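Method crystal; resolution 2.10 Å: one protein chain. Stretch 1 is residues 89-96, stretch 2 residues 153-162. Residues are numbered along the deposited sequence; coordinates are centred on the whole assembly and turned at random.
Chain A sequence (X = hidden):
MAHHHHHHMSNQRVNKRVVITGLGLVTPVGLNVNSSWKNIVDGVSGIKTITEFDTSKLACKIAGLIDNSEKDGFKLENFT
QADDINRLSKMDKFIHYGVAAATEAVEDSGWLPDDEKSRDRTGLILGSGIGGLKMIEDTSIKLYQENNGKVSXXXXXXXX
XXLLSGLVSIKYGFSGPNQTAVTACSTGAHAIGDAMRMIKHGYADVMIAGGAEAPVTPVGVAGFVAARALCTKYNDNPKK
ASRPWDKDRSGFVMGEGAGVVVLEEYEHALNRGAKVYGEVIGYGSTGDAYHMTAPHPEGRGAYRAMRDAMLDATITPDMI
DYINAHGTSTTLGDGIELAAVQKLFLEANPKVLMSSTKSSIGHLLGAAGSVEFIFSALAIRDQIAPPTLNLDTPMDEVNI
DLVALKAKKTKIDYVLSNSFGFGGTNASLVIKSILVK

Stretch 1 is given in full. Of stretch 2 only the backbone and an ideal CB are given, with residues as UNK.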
# COMPACT_ATOMS: atom_id res chain seq x y z
N SER A 89 -3.53 -0.56 22.23
CA SER A 89 -4.89 -0.01 22.39
C SER A 89 -5.04 1.40 21.78
O SER A 89 -6.14 1.80 21.44
CB SER A 89 -5.34 0.00 23.84
OG SER A 89 -4.58 0.94 24.57
N LYS A 90 -3.92 2.10 21.57
CA LYS A 90 -3.92 3.43 20.95
C LYS A 90 -4.08 3.37 19.43
O LYS A 90 -4.39 4.37 18.81
CB LYS A 90 -2.61 4.14 21.23
CG LYS A 90 -2.18 4.08 22.67
CD LYS A 90 -3.06 4.93 23.51
CE LYS A 90 -2.45 5.00 24.90
NZ LYS A 90 -3.51 5.42 25.82
N MET A 91 -3.81 2.20 18.85
CA MET A 91 -3.86 2.01 17.40
C MET A 91 -5.29 1.84 16.93
O MET A 91 -6.17 1.51 17.71
CB MET A 91 -3.03 0.77 17.01
CG MET A 91 -1.60 0.74 17.59
SD MET A 91 -0.56 2.15 17.16
CE MET A 91 -0.08 1.73 15.55
N ASP A 92 -5.53 2.10 15.64
CA ASP A 92 -6.82 1.85 15.04
C ASP A 92 -7.15 0.34 15.11
O ASP A 92 -6.26 -0.53 15.07
CB ASP A 92 -6.85 2.30 13.58
CG ASP A 92 -8.25 2.32 13.00
OD1 ASP A 92 -8.97 3.34 13.26
OD2 ASP A 92 -8.67 1.32 12.35
N LYS A 93 -8.43 0.04 15.20
CA LYS A 93 -8.91 -1.34 15.22
C LYS A 93 -8.46 -2.19 14.05
O LYS A 93 -8.30 -3.38 14.25
CB LYS A 93 -10.43 -1.38 15.29
CG LYS A 93 -10.92 -1.12 16.70
CD LYS A 93 -12.30 -0.53 16.71
CE LYS A 93 -13.36 -1.51 16.32
NZ LYS A 93 -14.17 -1.75 17.54
N PHE A 94 -8.24 -1.63 12.86
CA PHE A 94 -7.71 -2.46 11.77
C PHE A 94 -6.40 -3.07 12.20
O PHE A 94 -6.13 -4.22 11.88
CB PHE A 94 -7.62 -1.76 10.40
CG PHE A 94 -6.33 -1.01 10.16
CD1 PHE A 94 -6.20 0.31 10.58
CD2 PHE A 94 -5.27 -1.60 9.49
CE1 PHE A 94 -5.02 1.01 10.39
CE2 PHE A 94 -4.10 -0.92 9.30
CZ PHE A 94 -3.97 0.40 9.74
N ILE A 95 -5.61 -2.34 12.98
CA ILE A 95 -4.34 -2.85 13.48
C ILE A 95 -4.58 -3.92 14.58
O ILE A 95 -3.88 -4.93 14.62
CB ILE A 95 -3.42 -1.71 13.96
CG1 ILE A 95 -2.96 -0.92 12.72
CG2 ILE A 95 -2.25 -2.28 14.74
CD1 ILE A 95 -2.29 0.41 13.00
N HIS A 96 -5.58 -3.71 15.44
CA HIS A 96 -5.91 -4.70 16.45
C HIS A 96 -6.26 -6.03 15.76
O HIS A 96 -5.76 -7.07 16.15
CB HIS A 96 -7.10 -4.31 17.30
CG HIS A 96 -6.95 -3.03 18.06
ND1 HIS A 96 -8.01 -2.48 18.76
CD2 HIS A 96 -5.93 -2.16 18.19
CE1 HIS A 96 -7.62 -1.35 19.32
NE2 HIS A 96 -6.36 -1.13 18.98
N UNK A 153 -0.42 12.13 20.84
CA UNK A 153 0.89 11.78 20.26
C UNK A 153 0.83 10.50 19.40
O UNK A 153 1.64 10.34 18.49
CB UNK A 153 1.92 11.60 21.38
N UNK A 154 -0.10 9.59 19.69
CA UNK A 154 -0.19 8.35 18.95
C UNK A 154 -0.98 8.45 17.62
O UNK A 154 -1.05 7.48 16.88
CB UNK A 154 -0.84 7.29 19.85
N UNK A 155 -1.54 9.63 17.29
CA UNK A 155 -2.42 9.75 16.13
C UNK A 155 -1.81 9.25 14.80
O UNK A 155 -2.41 8.40 14.11
CB UNK A 155 -2.83 11.22 15.97
N UNK A 156 -0.62 9.74 14.45
CA UNK A 156 -0.03 9.36 13.16
C UNK A 156 0.22 7.86 13.06
O UNK A 156 -0.36 7.20 12.19
CB UNK A 156 1.28 10.11 12.94
N UNK A 157 1.05 7.28 13.96
CA UNK A 157 1.24 5.81 13.81
C UNK A 157 -0.07 4.99 13.91
O UNK A 157 -0.22 3.94 13.25
CB UNK A 157 2.21 5.32 14.88
N UNK A 158 -1.00 5.46 14.73
CA UNK A 158 -2.26 4.74 14.92
C UNK A 158 -3.10 4.67 13.65
O UNK A 158 -3.95 3.78 13.52
CB UNK A 158 -3.07 5.40 16.03
N UNK A 159 -2.86 5.63 12.75
CA UNK A 159 -3.60 5.80 11.52
C UNK A 159 -2.88 5.25 10.28
O UNK A 159 -3.50 5.14 9.20
CB UNK A 159 -3.90 7.29 11.32
N UNK A 160 -1.61 4.91 10.38
CA UNK A 160 -0.85 4.53 9.19
C UNK A 160 -1.03 3.06 8.84
O UNK A 160 -0.84 2.18 9.67
CB UNK A 160 0.64 4.83 9.40
N UNK A 161 -1.38 2.81 7.58
CA UNK A 161 -1.56 1.41 7.11
C UNK A 161 -0.37 0.52 7.44
O UNK A 161 -0.51 -0.64 7.85
CB UNK A 161 -1.79 1.39 5.60
N UNK A 162 0.83 1.05 7.29
CA UNK A 162 2.02 0.24 7.43
C UNK A 162 2.41 -0.06 8.87
O UNK A 162 3.35 -0.83 9.12
CB UNK A 162 3.19 0.94 6.73

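Position 153 lies beyond the reach of stretch 1: nothing there comes within 5.5 Å of the ideal CB, so the contact sets no demand. Its phi of -55° admits proline among many residues, and P153 is found.

At position 154 CA-to-CB points toward stretch 1, and the ideal CB lies 3.9 Å from CB of K90. What K90 offers here is the aliphatic part of its side chain, its amine leading away, so a leucine, a methionine or an aromatic ring would suit. The residue is F154. Its ring lies flat against the lysine: CG of K90 stands 3.8 Å from the centroid of the F154 ring, 7° off the normal, a CH-pi contact over the face.

Positions 155 and 156 begin a helical run and leave stretch 1 alone, the first pointing away, the second out of reach. Apolar or polar residues would pass equally; they are F155 and I156.

Position 157 points sideways, its ideal CB 4.3 Å from CE of M91. A modest apolar side chain fits beside that methyl, and phi of -58° permits proline. P157 brings its CB to 4.4 Å from CE of M91.

Position 158 is the most constrained. Its CA is 4.0 Å from CA of M91, and its ideal CB sits only 3.2 Å from O of K90 and 3.7 Å from CA of M91. So close an approach of two backbones favours a small residue, glycine or alanine, with serine conceivable. A158 supplies a single methyl, its CB 3.3 Å from O of K90 and 4.3 Å from SD of M91. The backbone adds a bond that does not depend on the side chain: N of D92 donates to O of A158 at 3.1 Å.

Position 159 points away, so stretch 1 barely constrains it; a small polar residue could serve the helix instead. S159 does so, its OG donating to O of F155 at 2.9 Å.

Position 160 also turns away, leaving helical angles with psi at 128°. Many residues fit, and L160 meets stretch 1 through its backbone: its O lies 3.6 Å from CZ of F94, at the ring edge.

At position 161 CA-to-CB again points away, yet the ideal CB is 4.8 Å from CZ of F94, so an apolar residue is reasonable. I161 places its CA 3.7 Å from that CZ.

Position 162 points away without contact, so many residues would do; it is N162, whose ND2 is hydrogen-bonded elsewhere in the structure.

Stretch 2 (153-162) PFFIPASLIN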
# COMPACT_ATOMS: atom_id res chain seq x y z
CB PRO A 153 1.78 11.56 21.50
CG PRO A 153 1.08 12.28 22.62
CD PRO A 153 -0.38 12.22 22.32
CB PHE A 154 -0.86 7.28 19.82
CG PHE A 154 0.01 6.80 20.91
CD1 PHE A 154 0.87 5.73 20.70
CD2 PHE A 154 -0.02 7.40 22.15
CE1 PHE A 154 1.67 5.26 21.73
CE2 PHE A 154 0.80 6.96 23.17
CZ PHE A 154 1.64 5.89 22.97
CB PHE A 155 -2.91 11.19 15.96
CG PHE A 155 -3.68 11.40 14.68
CD1 PHE A 155 -4.82 10.63 14.41
CD2 PHE A 155 -3.24 12.32 13.72
CE1 PHE A 155 -5.49 10.78 13.21
CE2 PHE A 155 -3.93 12.49 12.54
CZ PHE A 155 -5.06 11.72 12.27
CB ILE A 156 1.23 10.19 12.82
CG1 ILE A 156 0.88 11.67 12.67
CG2 ILE A 156 1.88 9.65 11.55
CD1 ILE A 156 -0.07 11.98 11.52
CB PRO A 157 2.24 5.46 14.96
CG PRO A 157 2.14 6.60 15.93
CD PRO A 157 1.86 7.82 15.06
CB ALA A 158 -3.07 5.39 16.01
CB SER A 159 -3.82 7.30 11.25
OG SER A 159 -4.58 7.93 12.28
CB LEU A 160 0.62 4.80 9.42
CG LEU A 160 1.11 6.24 9.41
CD1 LEU A 160 2.59 6.28 9.75
CD2 LEU A 160 0.92 6.85 8.04
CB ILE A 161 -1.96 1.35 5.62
CG1 ILE A 161 -3.39 1.88 5.48
CG2 ILE A 161 -1.90 -0.09 5.09
CD1 ILE A 161 -3.92 2.03 4.08
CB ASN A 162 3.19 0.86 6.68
CG ASN A 162 3.73 2.08 7.36
OD1 ASN A 162 3.03 3.08 7.55
ND2 ASN A 162 4.99 2.02 7.70
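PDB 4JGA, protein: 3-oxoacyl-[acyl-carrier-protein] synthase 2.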